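Local coordinates for ABC transporter sugar binding protein (Xanthomonas axonopodis pv. citri, PDB 3UOR) that probably binds maltose or related sugars in the periplasm and hands them to an ABC transporter for uptake, at residues 121-126 with 138-142; 201-205 with 368-372. All coordinates share one frame; numbering follows the deposited sequence.

Interaction 1 of 2, residues 121-126 with 138-142; sequences YFPGVW and VPWYV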
ATOM      1  N   TYR A 121      -0.506   4.084 -16.407  1.00 33.38           N
ATOM      2  CA  TYR A 121      -0.564   3.625 -15.017  1.00 27.82           C
ATOM      3  C   TYR A 121       0.837   3.444 -14.438  1.00 30.54           C
ATOM      4  O   TYR A 121       1.754   2.987 -15.120  1.00 31.33           O
ATOM      5  CB  TYR A 121      -1.332   2.295 -14.915  1.00 27.53           C
ATOM      6  CG  TYR A 121      -2.836   2.463 -14.970  1.00 33.12           C
ATOM      7  CD1 TYR A 121      -3.603   2.343 -13.830  1.00 29.28           C
ATOM      8  CD2 TYR A 121      -3.488   2.767 -16.166  1.00 35.74           C
ATOM      9  CE1 TYR A 121      -4.971   2.505 -13.870  1.00 28.36           C
ATOM     10  CE2 TYR A 121      -4.867   2.929 -16.209  1.00 26.80           C
ATOM     11  CZ  TYR A 121      -5.597   2.792 -15.063  1.00 32.95           C
ATOM     12  OH  TYR A 121      -6.965   2.938 -15.074  1.00 29.90           O
ATOM     13  N   PHE A 122       1.020   3.804 -13.180  1.00 29.88           N
ATOM     14  CA  PHE A 122       2.339   3.613 -12.585  1.00 27.15           C
ATOM     15  C   PHE A 122       2.713   2.135 -12.724  1.00 29.87           C
ATOM     16  O   PHE A 122       1.890   1.258 -12.471  1.00 38.36           O
ATOM     17  CB  PHE A 122       2.357   4.105 -11.141  1.00 26.62           C
ATOM     18  CG  PHE A 122       1.985   5.560 -11.003  1.00 29.01           C
ATOM     19  CD1 PHE A 122       2.850   6.550 -11.439  1.00 26.79           C
ATOM     20  CD2 PHE A 122       0.773   5.933 -10.444  1.00 30.86           C
ATOM     21  CE1 PHE A 122       2.525   7.898 -11.313  1.00 26.43           C
ATOM     22  CE2 PHE A 122       0.432   7.276 -10.319  1.00 33.13           C
ATOM     23  CZ  PHE A 122       1.308   8.263 -10.772  1.00 25.79           C
ATOM     24  N   PRO A 123       3.936   1.857 -13.190  1.00 33.22           N
ATOM     25  CA  PRO A 123       4.256   0.477 -13.589  1.00 40.12           C
ATOM     26  C   PRO A 123       4.196  -0.509 -12.416  1.00 36.19           C
ATOM     27  O   PRO A 123       3.659  -1.591 -12.592  1.00 31.71           O
ATOM     28  CB  PRO A 123       5.676   0.588 -14.173  1.00 40.43           C
ATOM     29  CG  PRO A 123       6.230   1.870 -13.592  1.00 44.75           C
ATOM     30  CD  PRO A 123       5.043   2.793 -13.450  1.00 34.56           C
ATOM     31  N   GLY A 124       4.715  -0.135 -11.246  1.00 31.84           N
ATOM     32  CA  GLY A 124       4.636  -0.995 -10.084  1.00 32.46           C
ATOM     33  C   GLY A 124       3.188  -1.232  -9.669  1.00 36.48           C
ATOM     34  O   GLY A 124       2.842  -2.291  -9.167  1.00 30.88           O
ATOM     35  N   VAL A 125       2.329  -0.245  -9.889  1.00 31.20           N
ATOM     36  CA  VAL A 125       0.904  -0.402  -9.584  1.00 30.84           C
ATOM     37  C   VAL A 125       0.199  -1.334 -10.586  1.00 34.16           C
ATOM     38  O   VAL A 125      -0.558  -2.218 -10.195  1.00 34.38           O
ATOM     39  CB  VAL A 125       0.211   0.961  -9.548  1.00 34.22           C
ATOM     40  CG1 VAL A 125      -1.283   0.798  -9.350  1.00 27.10           C
ATOM     41  CG2 VAL A 125       0.821   1.821  -8.426  1.00 19.19           C
ATOM     42  N   TRP A 126       0.465  -1.158 -11.877  1.00 33.42           N
ATOM     43  CA  TRP A 126      -0.102  -2.052 -12.891  1.00 31.32           C
ATOM     44  C   TRP A 126       0.362  -3.474 -12.614  1.00 31.22           C
ATOM     45  O   TRP A 126      -0.383  -4.432 -12.746  1.00 29.13           O
ATOM     46  CB  TRP A 126       0.378  -1.652 -14.290  1.00 22.98           C
ATOM     47  CG  TRP A 126      -0.423  -2.309 -15.382  1.00 33.32           C
ATOM     48  CD1 TRP A 126      -0.031  -3.340 -16.185  1.00 35.19           C
ATOM     49  CD2 TRP A 126      -1.758  -1.976 -15.786  1.00 25.75           C
ATOM     50  NE1 TRP A 126      -1.035  -3.662 -17.064  1.00 35.29           N
ATOM     51  CE2 TRP A 126      -2.109  -2.845 -16.833  1.00 32.34           C
ATOM     52  CE3 TRP A 126      -2.694  -1.032 -15.351  1.00 22.32           C
ATOM     53  CZ2 TRP A 126      -3.356  -2.799 -17.462  1.00 34.61           C
ATOM     54  CZ3 TRP A 126      -3.938  -0.986 -15.979  1.00 29.28           C
ATOM     55  CH2 TRP A 126      -4.252  -1.862 -17.021  1.00 28.74           C
ATOM     56  N   VAL A 138      -7.960  -4.150 -12.649  1.00 30.81           N
ATOM     57  CA  VAL A 138      -7.483  -2.815 -13.001  1.00 31.51           C
ATOM     58  C   VAL A 138      -7.260  -2.068 -11.695  1.00 33.35           C
ATOM     59  O   VAL A 138      -8.125  -2.093 -10.818  1.00 34.62           O
ATOM     60  CB  VAL A 138      -8.516  -2.056 -13.888  1.00 33.89           C
ATOM     61  CG1 VAL A 138      -8.047  -0.631 -14.166  1.00 30.25           C
ATOM     62  CG2 VAL A 138      -8.755  -2.807 -15.187  1.00 28.94           C
ATOM     63  N   PRO A 139      -6.086  -1.429 -11.539  1.00 31.58           N
ATOM     64  CA  PRO A 139      -5.830  -0.738 -10.275  1.00 27.22           C
ATOM     65  C   PRO A 139      -6.892   0.316 -10.052  1.00 33.25           C
ATOM     66  O   PRO A 139      -7.195   1.054 -10.984  1.00 29.91           O
ATOM     67  CB  PRO A 139      -4.468  -0.062 -10.512  1.00 31.16           C
ATOM     68  CG  PRO A 139      -3.826  -0.862 -11.594  1.00 29.99           C
ATOM     69  CD  PRO A 139      -4.960  -1.308 -12.483  1.00 30.21           C
ATOM     70  N   TRP A 140      -7.435   0.409  -8.847  1.00 28.74           N
ATOM     71  CA  TRP A 140      -8.429   1.438  -8.563  1.00 27.85           C
ATOM     72  C   TRP A 140      -7.804   2.623  -7.817  1.00 35.84           C
ATOM     73  O   TRP A 140      -7.896   3.764  -8.260  1.00 34.43           O
ATOM     74  CB  TRP A 140      -9.573   0.830  -7.758  1.00 31.41           C
ATOM     75  CG  TRP A 140     -10.698   1.752  -7.477  1.00 30.90           C
ATOM     76  CD1 TRP A 140     -10.964   2.936  -8.088  1.00 37.18           C
ATOM     77  CD2 TRP A 140     -11.735   1.554  -6.506  1.00 28.90           C
ATOM     78  NE1 TRP A 140     -12.099   3.508  -7.540  1.00 33.21           N
ATOM     79  CE2 TRP A 140     -12.589   2.673  -6.570  1.00 30.56           C
ATOM     80  CE3 TRP A 140     -12.008   0.545  -5.572  1.00 31.26           C
ATOM     81  CZ2 TRP A 140     -13.702   2.808  -5.750  1.00 32.95           C
ATOM     82  CZ3 TRP A 140     -13.112   0.677  -4.759  1.00 37.09           C
ATOM     83  CH2 TRP A 140     -13.951   1.802  -4.855  1.00 37.91           C
ATOM     84  N   TYR A 141      -7.167   2.370  -6.681  1.00 31.25           N
ATOM     85  CA  TYR A 141      -6.450   3.442  -5.993  1.00 24.17           C
ATOM     86  C   TYR A 141      -5.251   2.819  -5.287  1.00 31.95           C
ATOM     87  O   TYR A 141      -5.187   1.606  -5.124  1.00 31.33           O
ATOM     88  CB  TYR A 141      -7.346   4.160  -4.983  1.00 28.11           C
ATOM     89  CG  TYR A 141      -7.805   3.286  -3.839  1.00 34.43           C
ATOM     90  CD1 TYR A 141      -7.016   3.106  -2.709  1.00 38.82           C
ATOM     91  CD2 TYR A 141      -9.023   2.635  -3.898  1.00 38.81           C
ATOM     92  CE1 TYR A 141      -7.436   2.299  -1.669  1.00 37.83           C
ATOM     93  CE2 TYR A 141      -9.456   1.843  -2.878  1.00 47.74           C
ATOM     94  CZ  TYR A 141      -8.663   1.670  -1.767  1.00 47.21           C
ATOM     95  OH  TYR A 141      -9.129   0.864  -0.762  1.00 52.73           O
ATOM     96  N   VAL A 142      -4.308   3.647  -4.869  1.00 29.42           N
ATOM     97  CA  VAL A 142      -3.020   3.157  -4.399  1.00 27.73           C
ATOM     98  C   VAL A 142      -2.792   3.607  -2.959  1.00 33.90           C
ATOM     99  O   VAL A 142      -3.063   4.757  -2.596  1.00 33.90           O
ATOM    100  CB  VAL A 142      -1.864   3.692  -5.256  1.00 28.72           C
ATOM    101  CG1 VAL A 142      -0.538   3.035  -4.878  1.00 24.45           C
ATOM    102  CG2 VAL A 142      -2.148   3.456  -6.718  1.00 28.40           C
TER
HETATM  103  O   HOH W   1      -8.350   2.757 -12.972  1.00 34.49           O
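Trp126, in the first turn of helix 123-127, comes closest to strand 134-150 at Pro139, their CA atoms 6.4 Å apart; Phe122 occupies the N-cap position of the helix, and its O accepts the bond from Trp126 N that closes the opening turn. Pro139 is the centre of the contact, its ring met by three side chains of the 121-126 segment. Val125 presses CG1 against Pro139 CB at 3.5 Å, tighter than usual for two carbons, while its CG2 reaches tip to tip toward Val142 CG2, 3.8 Å away. The branch that meets Pro139 is the one anti to the Val125 backbone N (chi1 175°). Trp126 starts out pointing away from the strand, but its six-membered ring swings back until CZ3 lies 3.7 Å from Pro139 CD. The same CZ3 sits over the centre of the Tyr121 ring, on one face, with the two ring planes inclined by roughly 55°; the two aromatics and the proline form one apolar cluster. This packs a short helix onto the long strand of the main mixed sheet in the solute-binding protein fold; the strand carries a classic beta bulge, Trp140 and Tyr141 both facing Ser303 of the antiparallel neighbour 303-307. Tyr121 crosses Val138 at about a right angle, its OH 3.8 Å from Val138 CG1, and CD1 of its ring approaches Pro139 CG. A water in the ring plane, hydrogen-bonded to Tyr121 OH at a short 2.5 Å, also donates to Pro139 O at 2.9 Å.

Interaction 2 of 2, residues 201-205 with 368-372; sequences ALQQD and VKATP
Leu202, in the last turn of helix 195-202, faces Lys369 of an irregular segment with 6.8 Å between their CA atoms. The contact joins this turn to the loop between helices 359-364 and 377-394 in the solute-binding protein fold, and Lys369 is itself held through its backbone to Gly298. The side chain of Lys369, extended beyond CG (chi3 -166°), runs to Leu202, where NZ donates to Leu202 O at 3.0 Å. The C=O...N angle is 158° and the donor is tilted 18° from the carbonyl plane, so the bond approaches the oxygen nearly end-on. CD and CE also pass 3.3 Å from Leu202 O, laying the aliphatic chain against the same carbonyl. Asp205 OD1, 5.2 Å from Lys369 NZ and not in contact with it, may add a weaker attraction. Leu202 points its own side chain at the loop: CD1 comes within 3.9 Å of Lys369 O and loosely meets Thr371 CG2, while CD2 faces Ala370 O. Two residues further along the chain, Gln204 O lies 3.1 Å from Lys369 NZ.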
ATOM      1  N   ALA A 201      12.647  -2.953   2.582  1.00 27.82           N
ATOM      2  CA  ALA A 201      13.088  -4.203   1.951  1.00 26.60           C
ATOM      3  C   ALA A 201      12.796  -4.194   0.454  1.00 34.47           C
ATOM      4  O   ALA A 201      13.585  -4.714  -0.354  1.00 34.88           O
ATOM      5  CB  ALA A 201      12.418  -5.407   2.620  1.00 28.03           C
ATOM      6  N   LEU A 202      11.665  -3.593   0.081  1.00 28.39           N
ATOM      7  CA  LEU A 202      11.341  -3.410  -1.336  1.00 31.40           C
ATOM      8  C   LEU A 202      12.324  -2.492  -2.069  1.00 32.26           C
ATOM      9  O   LEU A 202      12.368  -2.513  -3.283  1.00 34.04           O
ATOM     10  CB  LEU A 202       9.921  -2.880  -1.518  1.00 25.06           C
ATOM     11  CG  LEU A 202       8.841  -3.869  -1.139  1.00 25.77           C
ATOM     12  CD1 LEU A 202       7.471  -3.187  -1.185  1.00 24.80           C
ATOM     13  CD2 LEU A 202       8.917  -5.007  -2.092  1.00 24.28           C
ATOM     14  N   GLN A 203      13.100  -1.682  -1.342  1.00 30.84           N
ATOM     15  CA  GLN A 203      14.088  -0.810  -2.003  1.00 27.30           C
ATOM     16  C   GLN A 203      15.375  -1.535  -2.416  1.00 34.71           C
ATOM     17  O   GLN A 203      16.302  -0.898  -2.894  1.00 40.30           O
ATOM     18  CB  GLN A 203      14.438   0.402  -1.126  1.00 19.11           C
ATOM     19  CG  GLN A 203      13.235   1.267  -0.778  1.00 30.22           C
ATOM     20  CD  GLN A 203      13.602   2.364   0.161  1.00 34.32           C
ATOM     21  OE1 GLN A 203      14.595   2.265   0.893  1.00 35.27           O
ATOM     22  NE2 GLN A 203      12.817   3.432   0.154  1.00 29.87           N
ATOM     23  N   GLN A 204      15.431  -2.854  -2.241  1.00 34.48           N
ATOM     24  CA  GLN A 204      16.658  -3.609  -2.513  1.00 36.12           C
ATOM     25  C   GLN A 204      16.527  -4.292  -3.859  1.00 38.14           C
ATOM     26  O   GLN A 204      15.426  -4.520  -4.317  1.00 42.19           O
ATOM     27  CB  GLN A 204      16.899  -4.667  -1.422  1.00 29.67           C
ATOM     28  CG  GLN A 204      16.853  -4.121   0.033  1.00 25.38           C
ATOM     29  CD  GLN A 204      17.704  -2.864   0.219  1.00 33.86           C
ATOM     30  OE1 GLN A 204      18.874  -2.834  -0.167  1.00 37.81           O
ATOM     31  NE2 GLN A 204      17.110  -1.816   0.806  1.00 33.52           N
ATOM     32  N   ASP A 205      17.647  -4.670  -4.460  1.00 35.01           N
ATOM     33  CA  ASP A 205      17.647  -5.251  -5.796  1.00 46.28           C
ATOM     34  C   ASP A 205      17.177  -6.680  -5.829  1.00 50.06           C
ATOM     35  O   ASP A 205      16.755  -7.174  -6.876  1.00 54.13           O
ATOM     36  CB  ASP A 205      19.049  -5.211  -6.389  1.00 57.94           C
ATOM     37  CG  ASP A 205      19.432  -3.833  -6.849  1.00 72.54           C
ATOM     38  OD1 ASP A 205      18.515  -3.090  -7.268  1.00 73.59           O
ATOM     39  OD2 ASP A 205      20.635  -3.494  -6.782  1.00 76.33           O
ATOM     40  N   VAL A 368       7.053   2.651  -6.750  1.00 24.57           N
ATOM     41  CA  VAL A 368       6.496   1.570  -5.942  1.00 31.27           C
ATOM     42  C   VAL A 368       6.650   0.242  -6.672  1.00 30.37           C
ATOM     43  O   VAL A 368       6.658   0.207  -7.897  1.00 31.62           O
ATOM     44  CB  VAL A 368       5.027   1.823  -5.520  1.00 24.12           C
ATOM     45  CG1 VAL A 368       4.950   3.044  -4.620  1.00 26.02           C
ATOM     46  CG2 VAL A 368       4.146   1.973  -6.740  1.00 20.77           C
ATOM     47  N   LYS A 369       6.804  -0.838  -5.903  1.00 26.91           N
ATOM     48  CA  LYS A 369       7.064  -2.186  -6.428  1.00 28.55           C
ATOM     49  C   LYS A 369       6.053  -3.141  -5.841  1.00 36.74           C
ATOM     50  O   LYS A 369       5.765  -3.051  -4.644  1.00 36.19           O
ATOM     51  CB  LYS A 369       8.446  -2.718  -5.984  1.00 28.01           C
ATOM     52  CG  LYS A 369       9.681  -2.200  -6.705  1.00 49.64           C
ATOM     53  CD  LYS A 369      10.951  -2.934  -6.180  1.00 69.03           C
ATOM     54  CE  LYS A 369      12.259  -2.235  -6.619  1.00 75.48           C
ATOM     55  NZ  LYS A 369      13.531  -2.767  -5.983  1.00 62.88           N
ATOM     56  N   ALA A 370       5.580  -4.092  -6.653  1.00 36.23           N
ATOM     57  CA  ALA A 370       4.679  -5.135  -6.177  1.00 38.11           C
ATOM     58  C   ALA A 370       5.425  -6.138  -5.285  1.00 37.94           C
ATOM     59  O   ALA A 370       6.600  -6.431  -5.512  1.00 33.98           O
ATOM     60  CB  ALA A 370       4.038  -5.855  -7.354  1.00 36.90           C
ATOM     61  N   THR A 371       4.743  -6.648  -4.265  1.00 39.22           N
ATOM     62  CA  THR A 371       5.291  -7.723  -3.416  1.00 34.17           C
ATOM     63  C   THR A 371       5.131  -9.038  -4.169  1.00 28.05           C
ATOM     64  O   THR A 371       4.308  -9.116  -5.093  1.00 31.61           O
ATOM     65  CB  THR A 371       4.526  -7.797  -2.087  1.00 29.79           C
ATOM     66  OG1 THR A 371       3.137  -7.495  -2.322  1.00 28.16           O
ATOM     67  CG2 THR A 371       5.067  -6.786  -1.111  1.00 25.96           C
ATOM     68  N   PRO A 372       5.899 -10.085  -3.789  1.00 29.72           N
ATOM     69  CA  PRO A 372       5.808 -11.354  -4.521  1.00 29.33           C
ATOM     70  C   PRO A 372       4.364 -11.831  -4.600  1.00 38.67           C
ATOM     71  O   PRO A 372       3.659 -11.715  -3.623  1.00 39.67           O
ATOM     72  CB  PRO A 372       6.678 -12.298  -3.686  1.00 31.02           C
ATOM     73  CG  PRO A 372       7.713 -11.380  -3.108  1.00 28.13           C
ATOM     74  CD  PRO A 372       6.952 -10.134  -2.755  1.00 26.36           C
TER

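In the fold
Both segments of interaction 1 precede those of interaction 2, and the centres of the two contacts are about 15 Å apart. The two meet directly: Val125 CG2 of helix 123-127 packs 3.7 Å from Val368 CG2, and Gly124 O lies 4.2 Å from Ala370 CB. The 368-372 loop thus lies between helix 123-127 and the last turn of helix 195-202, while interaction 1 continues the chain of contacts to strand 134-150 of the main mixed sheet. Interaction 1 is local in sequence, its segments 12 residues apart, whereas interaction 2 joins segments 163 residues apart; by packing on both helices, the later loop links two earlier parts of the chain.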